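Local structure of diheme cytochrome c (Shewanella baltica, 3U99) at residues A[22-26]-A[119-123]; A[30-35]-A[89-94]. The protein carries two covalently bound c-type hemes and probably serves as an electron-transfer protein that passes electrons by way of their irons. All coordinates share one frame; numbering follows the deposited sequence.

Contact 1: residues A[22-26]-A[119-123]; sequences CHMAY and SQCSN. With HEC (heme c), chain C.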
loop_
_atom_site.group_PDB
_atom_site.type_symbol
_atom_site.label_atom_id
_atom_site.label_comp_id
_atom_site.label_asym_id
_atom_site.label_seq_id
_atom_site.Cartn_x
_atom_site.Cartn_y
_atom_site.Cartn_z
ATOM N N CYS A 22 2.441 0.593 10.622
ATOM C CA CYS A 22 1.434 -0.430 10.875
ATOM C C CYS A 22 1.319 -1.452 9.758
ATOM O O CYS A 22 0.787 -2.553 9.873
ATOM C CB CYS A 22 0.061 0.241 10.987
ATOM S SG CYS A 22 -0.024 1.325 12.457
ATOM N N HIS A 23 1.754 -1.103 8.554
ATOM C CA HIS A 23 1.779 -1.837 7.317
ATOM C C HIS A 23 2.954 -1.299 6.514
ATOM O O HIS A 23 3.583 -0.321 6.882
ATOM C CB HIS A 23 0.481 -1.675 6.539
ATOM C CG HIS A 23 0.012 -0.283 6.278
ATOM N ND1 HIS A 23 0.638 0.598 5.443
ATOM C CD2 HIS A 23 -1.039 0.333 6.784
ATOM C CE1 HIS A 23 -0.056 1.741 5.447
ATOM N NE2 HIS A 23 -1.095 1.618 6.259
ATOM N N MET A 24 3.262 -1.952 5.428
ATOM C CA MET A 24 4.367 -1.491 4.550
ATOM C C MET A 24 4.026 -0.101 4.053
ATOM O O MET A 24 2.873 0.304 3.903
ATOM C CB MET A 24 4.470 -2.423 3.326
ATOM C CG MET A 24 3.186 -2.578 2.515
ATOM S SD MET A 24 3.568 -3.186 0.842
ATOM C CE MET A 24 4.243 -1.736 0.111
ATOM N N ALA A 25 5.096 0.610 3.713
ATOM C CA ALA A 25 4.954 1.926 3.148
ATOM C C ALA A 25 4.640 1.812 1.664
ATOM O O ALA A 25 5.467 1.459 0.821
ATOM C CB ALA A 25 6.195 2.764 3.370
ATOM N N TYR A 26 3.385 2.108 1.323
ATOM C CA TYR A 26 2.932 1.993 -0.049
ATOM C C TYR A 26 3.608 3.012 -0.952
ATOM O O TYR A 26 3.602 4.197 -0.647
ATOM C CB TYR A 26 1.432 2.199 -0.158
ATOM C CG TYR A 26 0.650 1.150 0.602
ATOM C CD1 TYR A 26 0.675 -0.183 0.183
ATOM C CD2 TYR A 26 -0.078 1.445 1.727
ATOM C CE1 TYR A 26 -0.029 -1.147 0.887
ATOM C CE2 TYR A 26 -0.791 0.498 2.425
ATOM C CZ TYR A 26 -0.756 -0.821 1.992
ATOM O OH TYR A 26 -1.467 -1.716 2.751
ATOM N N SER A 119 -4.123 -6.325 1.220
ATOM C CA SER A 119 -3.550 -5.042 1.658
ATOM C C SER A 119 -2.085 -5.117 1.975
ATOM O O SER A 119 -1.382 -4.152 1.688
ATOM C CB SER A 119 -4.316 -4.560 2.897
ATOM O OG SER A 119 -5.630 -4.233 2.635
ATOM N N GLN A 120 -1.593 -6.145 2.625
ATOM C CA GLN A 120 -0.144 -6.102 2.921
ATOM C C GLN A 120 0.569 -6.725 1.738
ATOM O O GLN A 120 0.844 -7.926 1.658
ATOM C CB GLN A 120 0.229 -6.763 4.248
ATOM C CG GLN A 120 1.743 -6.759 4.564
ATOM C CD GLN A 120 2.186 -5.493 5.274
ATOM O OE1 GLN A 120 1.759 -4.412 4.969
ATOM N NE2 GLN A 120 3.093 -5.593 6.230
ATOM N N CYS A 121 0.892 -5.894 0.751
ATOM C CA CYS A 121 1.449 -6.425 -0.475
ATOM C C CYS A 121 2.736 -7.208 -0.257
ATOM O O CYS A 121 3.001 -8.100 -1.064
ATOM C CB CYS A 121 1.817 -5.269 -1.418
ATOM S SG CYS A 121 0.698 -3.819 -1.445
ATOM N N SER A 122 3.548 -6.823 0.702
ATOM C CA SER A 122 4.855 -7.393 0.918
ATOM C C SER A 122 4.770 -8.838 1.372
ATOM O O SER A 122 5.798 -9.530 1.373
ATOM C CB SER A 122 5.599 -6.573 1.957
ATOM O OG SER A 122 4.846 -6.432 3.127
ATOM N N ASN A 123 3.575 -9.337 1.719
ATOM C CA ASN A 123 3.501 -10.771 2.041
ATOM C C ASN A 123 3.751 -11.579 0.791
ATOM O O ASN A 123 4.260 -12.687 0.926
ATOM C CB ASN A 123 2.117 -11.081 2.604
ATOM C CG ASN A 123 1.924 -10.649 4.026
ATOM O OD1 ASN A 123 2.853 -10.393 4.786
ATOM N ND2 ASN A 123 0.638 -10.519 4.390
HETATM FE FE HEC C . -2.576 2.978 6.615
HETATM C CHA HEC C . -4.667 0.857 5.081
HETATM C CHB HEC C . -1.979 4.573 3.673
HETATM C CHC HEC C . -0.366 4.990 8.171
HETATM C CHD HEC C . -3.320 1.500 9.585
HETATM N NA HEC C . -3.204 2.762 4.716
HETATM C C1A HEC C . -4.068 1.779 4.259
HETATM C C2A HEC C . -4.207 1.885 2.817
HETATM C C3A HEC C . -3.427 2.923 2.436
HETATM C C4A HEC C . -2.841 3.482 3.646
HETATM C CMA HEC C . -3.246 3.458 1.042
HETATM C CAA HEC C . -5.066 0.993 2.011
HETATM C CBA HEC C . -4.394 -0.330 1.706
HETATM C CGA HEC C . -5.245 -1.134 0.721
HETATM O O1A HEC C . -5.315 -0.708 -0.463
HETATM O O2A HEC C . -5.866 -2.150 1.086
HETATM N NB HEC C . -1.407 4.520 6.027
HETATM C C1B HEC C . -1.324 5.063 4.767
HETATM C C2B HEC C . -0.502 6.250 4.838
HETATM C C3B HEC C . -0.054 6.379 6.100
HETATM C C4B HEC C . -0.590 5.293 6.838
HETATM C CMB HEC C . -0.229 7.125 3.621
HETATM C CAB HEC C . 0.806 7.463 6.746
HETATM C CBB HEC C . 0.077 8.820 6.677
HETATM N NC HEC C . -1.932 3.191 8.502
HETATM C C1C HEC C . -0.971 4.029 8.946
HETATM C C2C HEC C . -0.694 3.873 10.331
HETATM C C3C HEC C . -1.527 2.885 10.724
HETATM C C4C HEC C . -2.326 2.493 9.625
HETATM C CMC HEC C . 0.417 4.605 11.100
HETATM C CAC HEC C . -1.600 2.270 12.102
HETATM C CBC HEC C . -1.889 3.211 13.259
HETATM N ND HEC C . -3.802 1.519 7.205
HETATM C C1D HEC C . -3.985 1.093 8.487
HETATM C C2D HEC C . -4.984 0.009 8.501
HETATM C C3D HEC C . -5.366 -0.186 7.228
HETATM C C4D HEC C . -4.581 0.738 6.437
HETATM C CMD HEC C . -5.598 -0.641 9.718
HETATM C CAD HEC C . -6.379 -1.178 6.763
HETATM C CBD HEC C . -5.739 -2.548 6.354
HETATM C CGD HEC C . -6.852 -3.546 6.045
HETATM O O1D HEC C . -6.242 -4.751 5.937
HETATM O O2D HEC C . -7.826 -3.054 5.303
#
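Ser119 meets Tyr26 through its backbone carbonyl: Tyr26 OH donates to Ser119 O at 2.7 Å, coming from above the carbonyl plane, 47° out of it. The side chain of the same serine turns to the heme, where, in one of its two conformers, OG donates to propionate atom O2A at 2.6 Å. Gln120, the centre of an inverse gamma turn, reaches back with its amide. CG stands anti to the backbone N (chi1 179°) and the chain then bends at chi2, which brings OE1 to Met24 N at 2.9 Å in a nearly straight bond of 172°. The two side chains run antiparallel alongside each other, and OE1 also lies against Met24 CG. Cys121 adds sulfur contacts: its CB touches Met24 SD at 3.5 Å, while its SG sits at the edge of the Tyr26 ring, 3.6 Å from CE1. Replacing Tyr26 by a phenylalanine would probably leave Ser119 O without this donor and the ring without the bond that helps fix its position beside the heme. Ser122 N lies 3.6 Å from Met24 SD. Next to Met24 in sequence, His23 ND1 donates to Met24 O within the imidazole plane, a second-shell bond that orients the ring whose NE2 binds the iron at 2.0 Å. His46 supplies the other axial nitrogen. Cys22 and Cys121 are linked to different hemes, and this is the packing of two CxxCH heme-binding motifs against each other in a diheme cytochrome c.

Contact 2: residues A[30-35]-A[89-94]; sequences LLPADK and QKITEQ. With HEC (heme c), chain C.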
loop_
_atom_site.group_PDB
_atom_site.type_symbol
_atom_site.label_atom_id
_atom_site.label_comp_id
_atom_site.label_asym_id
_atom_site.label_seq_id
_atom_site.Cartn_x
_atom_site.Cartn_y
_atom_site.Cartn_z
ATOM N N LEU A 30 1.186 4.510 -6.491
ATOM C CA LEU A 30 0.040 3.585 -6.538
ATOM C C LEU A 30 -1.317 4.274 -6.492
ATOM O O LEU A 30 -2.321 3.615 -6.760
ATOM C CB LEU A 30 0.103 2.538 -5.415
ATOM C CG LEU A 30 1.316 1.585 -5.532
ATOM C CD1 LEU A 30 1.377 0.709 -4.300
ATOM C CD2 LEU A 30 1.231 0.730 -6.775
ATOM N N LEU A 31 -1.359 5.587 -6.159
ATOM C CA LEU A 31 -2.594 6.327 -6.199
ATOM C C LEU A 31 -2.351 7.699 -6.808
ATOM O O LEU A 31 -1.262 8.233 -6.647
ATOM C CB LEU A 31 -3.171 6.531 -4.781
ATOM C CG LEU A 31 -3.726 5.314 -4.071
ATOM C CD1 LEU A 31 -4.111 5.637 -2.611
ATOM C CD2 LEU A 31 -4.953 4.716 -4.750
ATOM N N PRO A 32 -3.365 8.265 -7.432
ATOM C CA PRO A 32 -3.252 9.662 -7.839
ATOM C C PRO A 32 -3.409 10.611 -6.662
ATOM O O PRO A 32 -3.886 10.229 -5.580
ATOM C CB PRO A 32 -4.425 9.765 -8.826
ATOM C CG PRO A 32 -5.452 8.801 -8.354
ATOM C CD PRO A 32 -4.644 7.650 -7.792
ATOM N N ALA A 33 -3.046 11.872 -6.892
ATOM C CA ALA A 33 -2.984 12.841 -5.826
ATOM C C ALA A 33 -4.294 13.025 -5.086
ATOM O O ALA A 33 -4.254 13.131 -3.858
ATOM C CB ALA A 33 -2.470 14.165 -6.381
ATOM N N ASP A 34 -5.427 13.074 -5.769
ATOM C CA ASP A 34 -6.643 13.353 -5.028
ATOM C C ASP A 34 -6.991 12.212 -4.092
ATOM O O ASP A 34 -7.567 12.430 -3.024
ATOM C CB ASP A 34 -7.805 13.590 -5.964
ATOM C CG ASP A 34 -8.124 12.497 -6.932
ATOM O OD1 ASP A 34 -9.296 12.354 -7.336
ATOM O OD2 ASP A 34 -7.276 11.740 -7.365
ATOM N N LYS A 35 -6.623 10.981 -4.491
ATOM C CA LYS A 35 -6.883 9.872 -3.608
ATOM C C LYS A 35 -5.941 9.860 -2.418
ATOM O O LYS A 35 -6.334 9.514 -1.290
ATOM C CB LYS A 35 -6.854 8.582 -4.441
ATOM C CG LYS A 35 -8.041 8.564 -5.361
ATOM C CD LYS A 35 -8.292 7.329 -6.180
ATOM C CE LYS A 35 -9.578 7.523 -6.981
ATOM N NZ LYS A 35 -9.490 7.134 -8.393
ATOM N N GLN A 89 -10.458 5.942 -0.436
ATOM C CA GLN A 89 -10.396 4.681 -1.124
ATOM C C GLN A 89 -9.046 3.977 -0.885
ATOM O O GLN A 89 -8.001 4.565 -0.708
ATOM C CB GLN A 89 -10.566 4.871 -2.628
ATOM C CG GLN A 89 -11.868 5.479 -3.057
ATOM C CD GLN A 89 -12.050 5.685 -4.543
ATOM O OE1 GLN A 89 -13.030 6.387 -4.918
ATOM N NE2 GLN A 89 -11.168 5.111 -5.363
ATOM N N LYS A 90 -9.136 2.660 -0.953
ATOM C CA LYS A 90 -7.972 1.826 -0.849
ATOM C C LYS A 90 -7.308 1.549 -2.190
ATOM O O LYS A 90 -7.944 1.577 -3.227
ATOM C CB LYS A 90 -8.489 0.527 -0.251
ATOM C CG LYS A 90 -9.088 0.704 1.129
ATOM C CD LYS A 90 -9.389 -0.691 1.664
ATOM C CE LYS A 90 -9.861 -0.702 3.100
ATOM N NZ LYS A 90 -10.148 -2.117 3.557
ATOM N N ILE A 91 -6.021 1.236 -2.196
ATOM C CA ILE A 91 -5.350 0.733 -3.411
ATOM C C ILE A 91 -6.052 -0.512 -3.930
ATOM O O ILE A 91 -6.219 -0.666 -5.120
ATOM C CB ILE A 91 -3.883 0.487 -3.127
ATOM C CG1 ILE A 91 -3.165 1.799 -2.772
ATOM C CG2 ILE A 91 -3.216 -0.127 -4.335
ATOM C CD1 ILE A 91 -1.816 1.610 -2.078
ATOM N N THR A 92 -6.422 -1.377 -3.006
ATOM C CA THR A 92 -7.003 -2.686 -3.386
ATOM C C THR A 92 -8.407 -2.521 -3.949
ATOM O O THR A 92 -8.980 -3.542 -4.376
ATOM C CB THR A 92 -7.002 -3.647 -2.188
ATOM O OG1 THR A 92 -7.629 -2.980 -1.087
ATOM C CG2 THR A 92 -5.570 -4.021 -1.800
ATOM N N GLU A 93 -8.941 -1.323 -3.985
ATOM C CA GLU A 93 -10.250 -1.069 -4.575
ATOM C C GLU A 93 -10.124 -0.406 -5.924
ATOM O O GLU A 93 -11.105 -0.106 -6.610
ATOM C CB GLU A 93 -11.048 -0.106 -3.659
ATOM C CG GLU A 93 -11.458 -0.719 -2.340
ATOM C CD GLU A 93 -12.054 0.311 -1.369
ATOM O OE1 GLU A 93 -11.776 1.525 -1.377
ATOM O OE2 GLU A 93 -12.852 -0.238 -0.555
ATOM N N GLN A 94 -8.907 -0.092 -6.333
ATOM C CA GLN A 94 -8.734 0.509 -7.650
ATOM C C GLN A 94 -8.861 -0.555 -8.740
ATOM O O GLN A 94 -8.465 -1.692 -8.635
ATOM C CB GLN A 94 -7.398 1.234 -7.704
ATOM C CG GLN A 94 -7.104 2.217 -6.568
ATOM C CD GLN A 94 -8.209 3.209 -6.362
ATOM O OE1 GLN A 94 -8.902 3.363 -5.334
ATOM N NE2 GLN A 94 -8.452 3.887 -7.447
HETATM FE FE HEC C . -2.576 2.978 6.615
HETATM C CHA HEC C . -4.667 0.857 5.081
HETATM C CHB HEC C . -1.979 4.573 3.673
HETATM C CHC HEC C . -0.366 4.990 8.171
HETATM C CHD HEC C . -3.320 1.500 9.585
HETATM N NA HEC C . -3.204 2.762 4.716
HETATM C C1A HEC C . -4.068 1.779 4.259
HETATM C C2A HEC C . -4.207 1.885 2.817
HETATM C C3A HEC C . -3.427 2.923 2.436
HETATM C C4A HEC C . -2.841 3.482 3.646
HETATM C CMA HEC C . -3.246 3.458 1.042
HETATM C CAA HEC C . -5.066 0.993 2.011
HETATM C CBA HEC C . -4.394 -0.330 1.706
HETATM C CGA HEC C . -5.245 -1.134 0.721
HETATM O O1A HEC C . -5.315 -0.708 -0.463
HETATM O O2A HEC C . -5.866 -2.150 1.086
HETATM N NB HEC C . -1.407 4.520 6.027
HETATM C C1B HEC C . -1.324 5.063 4.767
HETATM C C2B HEC C . -0.502 6.250 4.838
HETATM C C3B HEC C . -0.054 6.379 6.100
HETATM C C4B HEC C . -0.590 5.293 6.838
HETATM C CMB HEC C . -0.229 7.125 3.621
HETATM C CAB HEC C . 0.806 7.463 6.746
HETATM C CBB HEC C . 0.077 8.820 6.677
HETATM N NC HEC C . -1.932 3.191 8.502
HETATM C C1C HEC C . -0.971 4.029 8.946
HETATM C C2C HEC C . -0.694 3.873 10.331
HETATM C C3C HEC C . -1.527 2.885 10.724
HETATM C C4C HEC C . -2.326 2.493 9.625
HETATM C CMC HEC C . 0.417 4.605 11.100
HETATM C CAC HEC C . -1.600 2.270 12.102
HETATM C CBC HEC C . -1.889 3.211 13.259
HETATM N ND HEC C . -3.802 1.519 7.205
HETATM C C1D HEC C . -3.985 1.093 8.487
HETATM C C2D HEC C . -4.984 0.009 8.501
HETATM C C3D HEC C . -5.366 -0.186 7.228
HETATM C C4D HEC C . -4.581 0.738 6.437
HETATM C CMD HEC C . -5.598 -0.641 9.718
HETATM C CAD HEC C . -6.379 -1.178 6.763
HETATM C CBD HEC C . -5.739 -2.548 6.354
HETATM C CGD HEC C . -6.852 -3.546 6.045
HETATM O O1D HEC C . -6.242 -4.751 5.937
HETATM O O2D HEC C . -7.826 -3.054 5.303
HETATM O O HOH W 1 -8.311 7.552 -1.333
#
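Leu30 lays its CB against Ile91 CD1 at 4.0 Å, the two side chains roughly perpendicular, in a contact that joins the loop leading into helix 33-40, and the first turn of that helix, to the short 3-10 turn 91-93 of the cytochrome c fold. Leu31 continues the apolar patch. Its CG meets Ile91 CG1 at 3.8 Å, and the CD2 branch rests on Gln94 CG at the same distance, Gln94 being the N-cap of helix 95-101. At the 3-10 turn itself, Thr92 N donates to O1A of one heme propionate at 2.9 Å, and Lys90 NZ, from just before it, donates to O2D of the other. Lys35, in the first turn of helix 33-40, runs its aliphatic chain beside two amides, with CE 3.3 Å from Gln89 NE2. One bond ties the two amides: Gln89 NE2 donates to Gln94 OE1 in the carbonyl plane, on a lone pair. Gln94 is bent at chi2 (-52°), which folds its amide back toward Gln89. The backbones are joined through one water, which donates to Lys35 O and accepts from Gln89 N, each at 2.8 Å.

In the fold
Both contacts converge on one heme, whose propionates are shared between them: in one conformer, contact 1 brings a serine hydroxyl to the carboxylate that the backbone of 89-94 binds in contact 2. Along the chain, contact 2 is nested inside the loop closed by contact 1, and their centres lie about 14 Å apart. They touch directly where Tyr26 CG packs on Ile91 CD1 at 3.7 Å, and again where Ser119 N approaches Thr92 CG2 at 4.1 Å. The second heme, bonded to Cys121, also touches Leu30, Ile91 and Thr92, so both contacts lie at the junction of the two heme sites, consistent with electron exchange between them.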